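Local atomic coordinates of Rho GTPase-activating protein 26 (Gallus gallus, PDB entry 1F7C), a protein that stimulates GTP hydrolysis by the small GTPases RhoA and Cdc42 through its RhoGAP domain, the part present in this chain. Residues I53-Y59 / H158-V162; I122-K126 / D197-I203; L112-Q118 / T183-P187; M171-N175 / E206-E210. One frame throughout, in Å; residues are numbered along the deposited sequence.

All four contacts lie within the all-helical RhoGAP domain and join parts of the chain 31 to 99 residues apart at their closest ends. Contacts 1 and 4 are neighbours, with centres 11 Å apart; they touch where L58 O meets M171 CG at 3.4 Å, near the predicted arginine finger R60. Contacts 2 and 3, centres 12 Å apart, share helix 115-125 and lie away from that site. Helix 198-210 serves contacts 2 and 4, and helix 173-184 contacts 3 and 4. Along the chain contact 1 closes before contact 4 opens, whereas every other pair alternates, so the helices interlace into one unit. Contacts 1 and 3, centres 23 Å apart, lie on opposite sides of the chain's centre.

Contact 1. Residues I53-Y59 / H158-V162; sequences INEQGLY and HLAKV
Y59 lays the edge of its ring against V162 and brings its hydroxyl to H158, joining the loop of the RhoGAP domain that carries the predicted arginine finger, R60, to helix 146-164. The loop 53-59 has no regular secondary structure: it turns at G57 (phi/psi 70/32), and Y59 also has positive phi (76/-6), with chi1 m. Residues 158-162 are helical, and the closest CA approach is I53 CA to V162 CA, 6.4 Å. V162, chi1 t, is touched by three loop side chains: L58 CD1 lies 3.8 Å from V162 CG1, I53 CD1 4.4 Å from V162 CG2, and Y59 CE1 4.3 Å from V162 CG2. I53 (t, p) gets there by its tip, since its CA-to-CB bond points sideways; L58 (m, t) points toward the helix. Y59 CE1 is also 4.2 Å from L159 CD2. Y59 also makes an edge-to-face (T-shaped) ring pair with F180, and V48 of helix 35-51 touches both L58 and Y59. The Y59 and H158 rings meet rim to rim, centroids 5.8 Å apart and planes at 81°. H158 (chi1 t) uses ND1 for E49, while its NE2 shares a 2.8 Å hydrogen bond with Y59 OH.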
loop_
_atom_site.group_PDB
_atom_site.type_symbol
_atom_site.label_atom_id
_atom_site.label_comp_id
_atom_site.label_asym_id
_atom_site.label_seq_id
_atom_site.Cartn_x
_atom_site.Cartn_y
_atom_site.Cartn_z
ATOM N N ILE A 53 -14.154 -1.959 -7.751
ATOM C CA ILE A 53 -13.039 -2.126 -8.675
ATOM C C ILE A 53 -13.091 -1.208 -9.883
ATOM O O ILE A 53 -12.046 -0.797 -10.388
ATOM C CB ILE A 53 -12.921 -3.609 -9.150
ATOM C CG1 ILE A 53 -11.515 -3.886 -9.676
ATOM C CG2 ILE A 53 -13.902 -3.903 -10.269
ATOM C CD1 ILE A 53 -10.448 -3.844 -8.613
ATOM N N ASN A 54 -14.300 -0.870 -10.337
ATOM C CA ASN A 54 -14.472 -0.014 -11.512
ATOM C C ASN A 54 -14.516 1.495 -11.234
ATOM O O ASN A 54 -14.471 2.293 -12.175
ATOM C CB ASN A 54 -15.739 -0.437 -12.285
ATOM C CG ASN A 54 -15.657 -1.868 -12.814
ATOM O OD1 ASN A 54 -14.774 -2.195 -13.603
ATOM N ND2 ASN A 54 -16.583 -2.726 -12.376
ATOM N N GLU A 55 -14.607 1.881 -9.959
ATOM C CA GLU A 55 -14.655 3.293 -9.558
ATOM C C GLU A 55 -13.433 4.056 -10.040
ATOM O O GLU A 55 -12.310 3.600 -9.857
ATOM C CB GLU A 55 -14.734 3.405 -8.036
ATOM C CG GLU A 55 -16.091 3.067 -7.448
ATOM C CD GLU A 55 -17.062 4.235 -7.513
ATOM O OE1 GLU A 55 -18.243 4.033 -7.157
ATOM O OE2 GLU A 55 -16.646 5.350 -7.910
ATOM N N GLN A 56 -13.647 5.220 -10.644
ATOM C CA GLN A 56 -12.541 6.020 -11.153
ATOM C C GLN A 56 -11.761 6.704 -10.042
ATOM O O GLN A 56 -12.345 7.177 -9.073
ATOM C CB GLN A 56 -13.051 7.072 -12.136
ATOM C CG GLN A 56 -13.748 6.492 -13.362
ATOM C CD GLN A 56 -14.018 7.539 -14.434
ATOM O OE1 GLN A 56 -14.479 8.648 -14.138
ATOM N NE2 GLN A 56 -13.738 7.186 -15.689
ATOM N N GLY A 57 -10.438 6.743 -10.191
ATOM C CA GLY A 57 -9.584 7.381 -9.204
ATOM C C GLY A 57 -9.461 6.687 -7.854
ATOM O O GLY A 57 -9.293 7.354 -6.829
ATOM N N LEU A 58 -9.545 5.358 -7.844
ATOM C CA LEU A 58 -9.421 4.588 -6.606
ATOM C C LEU A 58 -8.153 4.976 -5.857
ATOM O O LEU A 58 -7.046 4.889 -6.404
ATOM C CB LEU A 58 -9.362 3.084 -6.899
ATOM C CG LEU A 58 -10.633 2.271 -7.133
ATOM C CD1 LEU A 58 -10.237 0.839 -7.471
ATOM C CD2 LEU A 58 -11.524 2.300 -5.887
ATOM N N TYR A 59 -8.327 5.399 -4.605
ATOM C CA TYR A 59 -7.221 5.797 -3.736
ATOM C C TYR A 59 -6.625 7.179 -4.047
ATOM O O TYR A 59 -5.763 7.665 -3.322
ATOM C CB TYR A 59 -6.120 4.717 -3.748
ATOM C CG TYR A 59 -6.576 3.390 -3.177
ATOM C CD1 TYR A 59 -6.840 2.290 -4.009
ATOM C CD2 TYR A 59 -6.767 3.236 -1.804
ATOM C CE1 TYR A 59 -7.285 1.068 -3.478
ATOM C CE2 TYR A 59 -7.216 2.023 -1.258
ATOM C CZ TYR A 59 -7.470 0.945 -2.096
ATOM O OH TYR A 59 -7.899 -0.243 -1.545
ATOM N N HIS A 158 -3.445 -6.699 -3.904
ATOM C CA HIS A 158 -4.669 -5.941 -4.152
ATOM C C HIS A 158 -4.480 -4.797 -5.145
ATOM O O HIS A 158 -5.330 -4.576 -6.020
ATOM C CB HIS A 158 -5.228 -5.386 -2.828
ATOM C CG HIS A 158 -6.281 -4.333 -3.007
ATOM N ND1 HIS A 158 -7.564 -4.621 -3.422
ATOM C CD2 HIS A 158 -6.226 -2.987 -2.861
ATOM C CE1 HIS A 158 -8.254 -3.499 -3.523
ATOM N NE2 HIS A 158 -7.467 -2.493 -3.188
ATOM N N LEU A 159 -3.380 -4.062 -5.013
ATOM C CA LEU A 159 -3.114 -2.946 -5.921
ATOM C C LEU A 159 -2.861 -3.435 -7.350
ATOM O O LEU A 159 -3.207 -2.746 -8.303
ATOM C CB LEU A 159 -1.928 -2.105 -5.426
ATOM C CG LEU A 159 -2.138 -1.346 -4.104
ATOM C CD1 LEU A 159 -0.947 -0.454 -3.850
ATOM C CD2 LEU A 159 -3.397 -0.504 -4.162
ATOM N N ALA A 160 -2.272 -4.620 -7.498
ATOM C CA ALA A 160 -2.002 -5.183 -8.824
ATOM C C ALA A 160 -3.322 -5.436 -9.564
ATOM O O ALA A 160 -3.400 -5.288 -10.782
ATOM C CB ALA A 160 -1.222 -6.494 -8.704
ATOM N N LYS A 161 -4.347 -5.821 -8.809
ATOM C CA LYS A 161 -5.667 -6.083 -9.348
ATOM C C LYS A 161 -6.319 -4.764 -9.710
ATOM O O LYS A 161 -7.007 -4.662 -10.725
ATOM C CB LYS A 161 -6.540 -6.798 -8.317
ATOM C CG LYS A 161 -6.181 -8.237 -8.056
ATOM C CD LYS A 161 -7.184 -8.819 -7.086
ATOM C CE LYS A 161 -6.833 -10.221 -6.678
ATOM N NZ LYS A 161 -7.928 -10.753 -5.815
ATOM N N VAL A 162 -6.119 -3.759 -8.860
ATOM C CA VAL A 162 -6.674 -2.438 -9.110
ATOM C C VAL A 162 -6.077 -1.913 -10.407
ATOM O O VAL A 162 -6.803 -1.423 -11.279
ATOM C CB VAL A 162 -6.322 -1.434 -7.985
ATOM C CG1 VAL A 162 -6.626 -0.016 -8.442
ATOM C CG2 VAL A 162 -7.109 -1.752 -6.725
#

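Contact 2. Residues I122-K126 / D197-I203; sequences IKAAK and DIKFQNI
Residues 122-125 are helical, in the later part of helix 115-125, and 198-203 belong to the early part of helix 198-210. CA atoms come nearest at I122 and F200, 6.0 Å apart. I122 (m, m) points sideways at CB, but its CD1 reaches the second backbone, 3.6 Å from Q201 N and 3.8 Å from F200 C. A125 points toward the partner helix, its CB 4.2 Å from I203 CG2 and 4.4 Å from F200 CB. The extended K126 (m, t, t, t) runs across the F200 ring (chi1 m): K126 CG stands 3.8 Å from the centroid, 26° off the normal, a CH-pi contact. Higher above the same face, K126 NZ, 5.6 Å from the centroid (at most a weak cation-pi attraction), forms a salt bridge with D197 OD1 at 3.0 Å. The result is an apolar helix-helix seam with a charged pair at its exposed margin. Within the RhoGAP helical bundle, A124 packs on helix 130-141, while N202 contacts helix 173-184 and Q201 contacts the loop after it.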
loop_
_atom_site.group_PDB
_atom_site.type_symbol
_atom_site.label_atom_id
_atom_site.label_comp_id
_atom_site.label_asym_id
_atom_site.label_seq_id
_atom_site.Cartn_x
_atom_site.Cartn_y
_atom_site.Cartn_z
ATOM N N ILE A 122 15.438 2.730 -1.215
ATOM C CA ILE A 122 15.661 3.817 -2.157
ATOM C C ILE A 122 16.890 3.526 -3.004
ATOM O O ILE A 122 16.871 3.701 -4.225
ATOM C CB ILE A 122 15.864 5.169 -1.416
ATOM C CG1 ILE A 122 14.542 5.629 -0.802
ATOM C CG2 ILE A 122 16.407 6.225 -2.371
ATOM C CD1 ILE A 122 13.418 5.762 -1.801
ATOM N N LYS A 123 17.957 3.074 -2.353
ATOM C CA LYS A 123 19.197 2.775 -3.053
ATOM C C LYS A 123 19.018 1.676 -4.096
ATOM O O LYS A 123 19.628 1.719 -5.170
ATOM C CB LYS A 123 20.281 2.385 -2.051
ATOM N N ALA A 124 18.181 0.691 -3.781
ATOM C CA ALA A 124 17.933 -0.416 -4.697
ATOM C C ALA A 124 17.149 0.037 -5.927
ATOM O O ALA A 124 17.423 -0.403 -7.039
ATOM C CB ALA A 124 17.186 -1.533 -3.976
ATOM N N ALA A 125 16.179 0.923 -5.722
ATOM C CA ALA A 125 15.358 1.429 -6.820
ATOM C C ALA A 125 16.171 2.272 -7.800
ATOM O O ALA A 125 15.714 2.560 -8.906
ATOM C CB ALA A 125 14.198 2.252 -6.262
ATOM N N LYS A 126 17.373 2.666 -7.387
ATOM C CA LYS A 126 18.252 3.481 -8.218
ATOM C C LYS A 126 19.148 2.684 -9.166
ATOM O O LYS A 126 19.679 3.235 -10.129
ATOM C CB LYS A 126 19.140 4.359 -7.339
ATOM C CG LYS A 126 18.476 5.583 -6.756
ATOM C CD LYS A 126 19.464 6.266 -5.844
ATOM C CE LYS A 126 19.018 7.645 -5.426
ATOM N NZ LYS A 126 20.088 8.278 -4.610
ATOM N N ASP A 197 15.243 12.222 -3.822
ATOM C CA ASP A 197 15.017 10.780 -3.756
ATOM C C ASP A 197 13.543 10.454 -3.500
ATOM O O ASP A 197 13.173 9.288 -3.421
ATOM C CB ASP A 197 15.872 10.130 -2.657
ATOM C CG ASP A 197 17.346 10.036 -3.026
ATOM O OD1 ASP A 197 17.675 9.994 -4.234
ATOM O OD2 ASP A 197 18.180 9.982 -2.099
ATOM N N ILE A 198 12.709 11.481 -3.366
ATOM C CA ILE A 198 11.285 11.273 -3.127
ATOM C C ILE A 198 10.674 10.524 -4.296
ATOM O O ILE A 198 9.836 9.639 -4.119
ATOM C CB ILE A 198 10.538 12.620 -2.951
ATOM C CG1 ILE A 198 11.018 13.320 -1.676
ATOM C CG2 ILE A 198 9.032 12.392 -2.900
ATOM C CD1 ILE A 198 10.788 12.525 -0.406
ATOM N N LYS A 199 11.100 10.875 -5.500
ATOM C CA LYS A 199 10.580 10.218 -6.682
ATOM C C LYS A 199 10.825 8.712 -6.651
ATOM O O LYS A 199 9.972 7.940 -7.083
ATOM C CB LYS A 199 11.194 10.822 -7.947
ATOM C CG LYS A 199 12.705 10.722 -8.021
ATOM C CD LYS A 199 13.216 11.233 -9.355
ATOM C CE LYS A 199 12.811 12.684 -9.580
ATOM N NZ LYS A 199 13.446 13.589 -8.584
ATOM N N PHE A 200 11.981 8.290 -6.144
ATOM C CA PHE A 200 12.288 6.863 -6.081
ATOM C C PHE A 200 11.436 6.118 -5.061
ATOM O O PHE A 200 11.337 4.901 -5.112
ATOM C CB PHE A 200 13.760 6.630 -5.777
ATOM C CG PHE A 200 14.677 7.177 -6.819
ATOM C CD1 PHE A 200 15.025 8.522 -6.818
ATOM C CD2 PHE A 200 15.174 6.355 -7.825
ATOM C CE1 PHE A 200 15.859 9.047 -7.808
ATOM C CE2 PHE A 200 16.006 6.866 -8.818
ATOM C CZ PHE A 200 16.351 8.218 -8.811
ATOM N N GLN A 201 10.831 6.840 -4.130
ATOM C CA GLN A 201 9.972 6.186 -3.157
ATOM C C GLN A 201 8.804 5.611 -3.950
ATOM O O GLN A 201 8.261 4.558 -3.617
ATOM C CB GLN A 201 9.438 7.185 -2.135
ATOM C CG GLN A 201 10.506 8.004 -1.437
ATOM C CD GLN A 201 9.979 8.657 -0.169
ATOM O OE1 GLN A 201 8.835 9.123 -0.120
ATOM N NE2 GLN A 201 10.813 8.700 0.864
ATOM N N ASN A 202 8.428 6.318 -5.011
ATOM C CA ASN A 202 7.333 5.903 -5.868
ATOM C C ASN A 202 7.713 4.712 -6.756
ATOM O O ASN A 202 6.888 3.839 -7.003
ATOM C CB ASN A 202 6.866 7.085 -6.719
ATOM C CG ASN A 202 6.392 8.255 -5.874
ATOM O OD1 ASN A 202 6.332 8.165 -4.649
ATOM N ND2 ASN A 202 6.046 9.358 -6.528
ATOM N N ILE A 203 8.960 4.680 -7.219
ATOM C CA ILE A 203 9.453 3.588 -8.062
ATOM C C ILE A 203 9.436 2.268 -7.285
ATOM O O ILE A 203 9.183 1.193 -7.843
ATOM C CB ILE A 203 10.908 3.854 -8.536
ATOM C CG1 ILE A 203 10.972 5.168 -9.322
ATOM C CG2 ILE A 203 11.403 2.704 -9.391
ATOM C CD1 ILE A 203 10.045 5.216 -10.520
#

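Contact 3. Residues L112-Q118 / T183-P187; sequences LMMYQFQ and TLLRP
L112 (t, p) sets its CD2 4.3 Å from L184 CD2, and its N donates to a water, 3.0 Å away, that in turn donates to T183 O at 3.0 Å. CA atoms pair in the same direction along both segments: L112 with L184 at 5.5 Å, M113 with L185 at 5.8 Å and Y115 with R186 at 7.5 Å. M113 N donates to L184 O (3.3 Å, 157°), and M113 CG, chi1 m, lies 3.6 Å from L185 CG. Here two helix boundaries of the RhoGAP fold meet: helix 173-184 ends, with L185 leaving helical angles (-131/104), beside the loop that leads into helix 115-125. M114 has positive phi (76/124), and its O accepts from Q118 N at 3.0 Å. Y115, chi1 m, puts CE2 3.2 Å from R186 O and OH 3.4 Å from R186 CD; the R186 guanidinium is held through NH2 by L108 O and L105 O. Q118 points toward the extended residues 185-186, its OE1 3.1 Å from L185 CA and 2.8 Å from R186 N.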
loop_
_atom_site.group_PDB
_atom_site.type_symbol
_atom_site.label_atom_id
_atom_site.label_comp_id
_atom_site.label_asym_id
_atom_site.label_seq_id
_atom_site.Cartn_x
_atom_site.Cartn_y
_atom_site.Cartn_z
ATOM N N LEU A 112 5.177 1.469 7.272
ATOM C CA LEU A 112 5.142 0.023 7.074
ATOM C C LEU A 112 6.467 -0.520 6.524
ATOM O O LEU A 112 6.919 -1.587 6.927
ATOM C CB LEU A 112 3.997 -0.342 6.128
ATOM C CG LEU A 112 3.680 -1.835 5.976
ATOM C CD1 LEU A 112 3.145 -2.379 7.297
ATOM C CD2 LEU A 112 2.643 -2.037 4.875
ATOM N N MET A 113 7.087 0.218 5.606
ATOM C CA MET A 113 8.358 -0.191 5.005
ATOM C C MET A 113 9.511 -0.097 6.007
ATOM O O MET A 113 10.596 -0.610 5.752
ATOM C CB MET A 113 8.690 0.699 3.805
ATOM C CG MET A 113 7.657 0.703 2.688
ATOM S SD MET A 113 7.831 -0.658 1.533
ATOM C CE MET A 113 9.476 -0.418 0.984
ATOM N N MET A 114 9.269 0.589 7.124
ATOM C CA MET A 114 10.254 0.780 8.202
ATOM C C MET A 114 11.392 1.789 7.982
ATOM O O MET A 114 12.166 1.689 7.029
ATOM C CB MET A 114 10.871 -0.564 8.620
ATOM C CG MET A 114 9.871 -1.534 9.220
ATOM S SD MET A 114 10.629 -2.935 10.060
ATOM C CE MET A 114 9.996 -2.690 11.716
ATOM N N TYR A 115 11.491 2.752 8.894
ATOM C CA TYR A 115 12.537 3.771 8.838
ATOM C C TYR A 115 13.903 3.105 8.690
ATOM O O TYR A 115 14.752 3.558 7.923
ATOM C CB TYR A 115 12.507 4.613 10.119
ATOM C CG TYR A 115 11.436 5.676 10.134
ATOM C CD1 TYR A 115 10.619 5.851 11.247
ATOM C CD2 TYR A 115 11.261 6.530 9.044
ATOM C CE1 TYR A 115 9.650 6.856 11.279
ATOM C CE2 TYR A 115 10.296 7.539 9.061
ATOM C CZ TYR A 115 9.495 7.697 10.183
ATOM O OH TYR A 115 8.549 8.703 10.211
ATOM N N GLN A 116 14.081 2.010 9.420
ATOM C CA GLN A 116 15.315 1.234 9.419
ATOM C C GLN A 116 15.713 0.647 8.062
ATOM O O GLN A 116 16.893 0.386 7.832
ATOM C CB GLN A 116 15.198 0.120 10.470
ATOM C CG GLN A 116 16.275 -0.959 10.438
ATOM C CD GLN A 116 16.224 -1.863 11.669
ATOM O OE1 GLN A 116 15.166 -2.393 12.034
ATOM N NE2 GLN A 116 17.373 -2.041 12.315
ATOM N N PHE A 117 14.757 0.434 7.159
ATOM C CA PHE A 117 15.101 -0.131 5.845
ATOM C C PHE A 117 14.920 0.841 4.680
ATOM O O PHE A 117 15.405 0.589 3.582
ATOM C CB PHE A 117 14.276 -1.391 5.543
ATOM C CG PHE A 117 14.636 -2.597 6.380
ATOM C CD1 PHE A 117 14.033 -2.810 7.621
ATOM C CD2 PHE A 117 15.539 -3.551 5.902
ATOM C CE1 PHE A 117 14.317 -3.958 8.373
ATOM C CE2 PHE A 117 15.836 -4.707 6.644
ATOM C CZ PHE A 117 15.221 -4.911 7.883
ATOM N N GLN A 118 14.229 1.949 4.921
ATOM C CA GLN A 118 13.968 2.935 3.873
ATOM C C GLN A 118 15.144 3.260 2.968
ATOM O O GLN A 118 15.066 3.081 1.758
ATOM C CB GLN A 118 13.411 4.225 4.483
ATOM C CG GLN A 118 12.010 4.065 5.080
ATOM C CD GLN A 118 11.151 5.314 4.925
ATOM O OE1 GLN A 118 9.984 5.331 5.317
ATOM N NE2 GLN A 118 11.727 6.366 4.345
ATOM N N THR A 183 3.020 7.243 1.377
ATOM C CA THR A 183 2.210 6.687 2.448
ATOM C C THR A 183 2.847 5.472 3.103
ATOM O O THR A 183 2.526 5.141 4.245
ATOM C CB THR A 183 0.828 6.260 1.922
ATOM O OG1 THR A 183 0.217 7.358 1.238
ATOM C CG2 THR A 183 -0.066 5.818 3.068
ATOM N N LEU A 184 3.742 4.804 2.383
ATOM C CA LEU A 184 4.382 3.603 2.904
ATOM C C LEU A 184 5.826 3.825 3.331
ATOM O O LEU A 184 6.410 3.002 4.033
ATOM C CB LEU A 184 4.313 2.481 1.860
ATOM C CG LEU A 184 2.911 2.014 1.460
ATOM C CD1 LEU A 184 3.047 0.813 0.553
ATOM C CD2 LEU A 184 2.086 1.654 2.693
ATOM N N LEU A 185 6.390 4.941 2.886
ATOM C CA LEU A 185 7.756 5.335 3.212
ATOM C C LEU A 185 7.664 6.789 3.660
ATOM O O LEU A 185 7.498 7.673 2.827
ATOM C CB LEU A 185 8.645 5.244 1.974
ATOM C CG LEU A 185 8.953 3.850 1.432
ATOM C CD1 LEU A 185 8.940 3.868 -0.079
ATOM C CD2 LEU A 185 10.295 3.383 1.946
ATOM N N ARG A 186 7.747 7.042 4.965
ATOM C CA ARG A 186 7.658 8.413 5.457
ATOM C C ARG A 186 9.011 9.103 5.357
ATOM O O ARG A 186 9.924 8.794 6.120
ATOM C CB ARG A 186 7.217 8.460 6.923
ATOM C CG ARG A 186 5.922 7.742 7.284
ATOM C CD ARG A 186 5.571 8.072 8.734
ATOM N NE ARG A 186 4.702 7.101 9.404
ATOM C CZ ARG A 186 3.475 6.772 9.007
ATOM N NH1 ARG A 186 2.947 7.324 7.923
ATOM N NH2 ARG A 186 2.763 5.906 9.714
ATOM N N PRO A 187 9.158 10.052 4.417
ATOM C CA PRO A 187 10.409 10.800 4.219
ATOM C C PRO A 187 10.911 11.511 5.486
ATOM O O PRO A 187 10.284 11.354 6.559
ATOM C CB PRO A 187 10.044 11.797 3.118
ATOM C CG PRO A 187 9.045 11.040 2.304
ATOM C CD PRO A 187 8.176 10.397 3.370
HETATM O O HOH W 1 2.879 3.205 6.483
#

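Contact 4. Residues M171-N175 / E206-E210; sequences MTVAN and EILIE
Apolar contact centres on V173, in the first turn of helix 173-184, which faces helical residues 206-210; V173 and E206 have the nearest CA atoms, 5.9 Å apart. With chi1 t, V173 points toward the partner and sets CG2 4.2 Å from I209 CG2, the I209 side chain being m, t. V173 CG1 meets the aliphatic part of E206, 3.8 Å from its CG.

Both glutamates run out extended, m, t in chi1 and chi2, and their ends approach the other segment. V173 CG1 makes a van der Waals approach to the E210 carboxylate, 3.5 Å from OE2, and E206 OE2 stands 3.6 Å from A174 CA. Polar contact goes through a water, which donates to A174 O at 2.8 Å and to E206 OE2 at 2.5 Å.

Capping is local to the first segment. T172 (phi/psi -77/174, chi1 p) is the N-cap: its OG1 accepts from N175 N at 3.2 Å, with an angle of 165° at the hydrogen.

I209 and L208 continue onto M156 of helix 146-164, while M171 and N175 touch R60. The arrangement is thus a capped helix start in the RhoGAP helical bundle, close to the predicted arginine finger, R60, which probably stabilises the transition state of GTP hydrolysis in the partner GTPase.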
loop_
_atom_site.group_PDB
_atom_site.type_symbol
_atom_site.label_atom_id
_atom_site.label_comp_id
_atom_site.label_asym_id
_atom_site.label_seq_id
_atom_site.Cartn_x
_atom_site.Cartn_y
_atom_site.Cartn_z
ATOM N N MET A 171 -6.510 3.981 -12.713
ATOM C CA MET A 171 -5.382 3.844 -11.798
ATOM C C MET A 171 -4.321 2.859 -12.257
ATOM O O MET A 171 -4.367 1.675 -11.937
ATOM C CB MET A 171 -5.872 3.474 -10.398
ATOM C CG MET A 171 -6.746 4.548 -9.747
ATOM S SD MET A 171 -6.004 6.223 -9.737
ATOM C CE MET A 171 -4.638 6.002 -8.531
ATOM N N THR A 172 -3.362 3.372 -13.014
ATOM C CA THR A 172 -2.268 2.573 -13.517
ATOM C C THR A 172 -1.282 2.349 -12.382
ATOM O O THR A 172 -1.420 2.925 -11.300
ATOM C CB THR A 172 -1.520 3.298 -14.645
ATOM O OG1 THR A 172 -0.922 4.491 -14.127
ATOM C CG2 THR A 172 -2.478 3.667 -15.772
ATOM N N VAL A 173 -0.280 1.519 -12.644
ATOM C CA VAL A 173 0.752 1.226 -11.659
ATOM C C VAL A 173 1.400 2.543 -11.217
ATOM O O VAL A 173 1.501 2.837 -10.028
ATOM C CB VAL A 173 1.826 0.288 -12.270
ATOM C CG1 VAL A 173 3.011 0.153 -11.327
ATOM C CG2 VAL A 173 1.208 -1.078 -12.553
ATOM N N ALA A 174 1.819 3.341 -12.192
ATOM C CA ALA A 174 2.450 4.621 -11.913
ATOM C C ALA A 174 1.565 5.511 -11.040
ATOM O O ALA A 174 2.055 6.124 -10.093
ATOM C CB ALA A 174 2.794 5.320 -13.219
ATOM N N ASN A 175 0.270 5.587 -11.351
ATOM C CA ASN A 175 -0.650 6.399 -10.558
ATOM C C ASN A 175 -0.797 5.884 -9.122
ATOM O O ASN A 175 -0.999 6.657 -8.193
ATOM C CB ASN A 175 -2.038 6.442 -11.202
ATOM C CG ASN A 175 -2.087 7.317 -12.437
ATOM O OD1 ASN A 175 -1.177 8.103 -12.697
ATOM N ND2 ASN A 175 -3.166 7.193 -13.200
ATOM N N GLU A 206 6.011 0.851 -7.346
ATOM C CA GLU A 206 5.767 0.340 -8.684
ATOM C C GLU A 206 6.377 -1.036 -8.862
ATOM O O GLU A 206 5.732 -1.942 -9.387
ATOM C CB GLU A 206 6.347 1.278 -9.733
ATOM C CG GLU A 206 5.582 2.570 -9.921
ATOM C CD GLU A 206 6.182 3.402 -11.029
ATOM O OE1 GLU A 206 6.874 2.811 -11.888
ATOM O OE2 GLU A 206 5.961 4.629 -11.053
ATOM N N ILE A 207 7.622 -1.192 -8.436
ATOM C CA ILE A 207 8.300 -2.471 -8.550
ATOM C C ILE A 207 7.578 -3.549 -7.743
ATOM O O ILE A 207 7.438 -4.677 -8.192
ATOM C CB ILE A 207 9.760 -2.366 -8.070
ATOM C CG1 ILE A 207 10.558 -1.486 -9.037
ATOM C CG2 ILE A 207 10.385 -3.752 -7.990
ATOM C CD1 ILE A 207 11.926 -1.050 -8.513
ATOM N N LEU A 208 7.109 -3.193 -6.555
ATOM C CA LEU A 208 6.407 -4.146 -5.705
ATOM C C LEU A 208 5.067 -4.579 -6.277
ATOM O O LEU A 208 4.638 -5.711 -6.056
ATOM C CB LEU A 208 6.205 -3.567 -4.307
ATOM C CG LEU A 208 7.468 -3.471 -3.441
ATOM C CD1 LEU A 208 7.108 -2.894 -2.083
ATOM C CD2 LEU A 208 8.093 -4.844 -3.281
ATOM N N ILE A 209 4.399 -3.679 -6.995
ATOM C CA ILE A 209 3.108 -3.992 -7.606
ATOM C C ILE A 209 3.319 -4.914 -8.818
ATOM O O ILE A 209 2.654 -5.938 -8.957
ATOM C CB ILE A 209 2.369 -2.705 -8.074
ATOM C CG1 ILE A 209 1.965 -1.867 -6.857
ATOM C CG2 ILE A 209 1.132 -3.067 -8.910
ATOM C CD1 ILE A 209 1.401 -0.501 -7.215
ATOM N N GLU A 210 4.276 -4.564 -9.669
ATOM C CA GLU A 210 4.545 -5.350 -10.859
ATOM C C GLU A 210 5.224 -6.702 -10.676
ATOM O O GLU A 210 5.154 -7.540 -11.566
ATOM C CB GLU A 210 5.327 -4.506 -11.865
ATOM C CG GLU A 210 4.435 -3.536 -12.623
ATOM C CD GLU A 210 5.193 -2.696 -13.628
ATOM O OE1 GLU A 210 5.944 -3.282 -14.437
ATOM O OE2 GLU A 210 5.034 -1.456 -13.615
HETATM O O HOH W 2 4.843 6.227 -9.542
#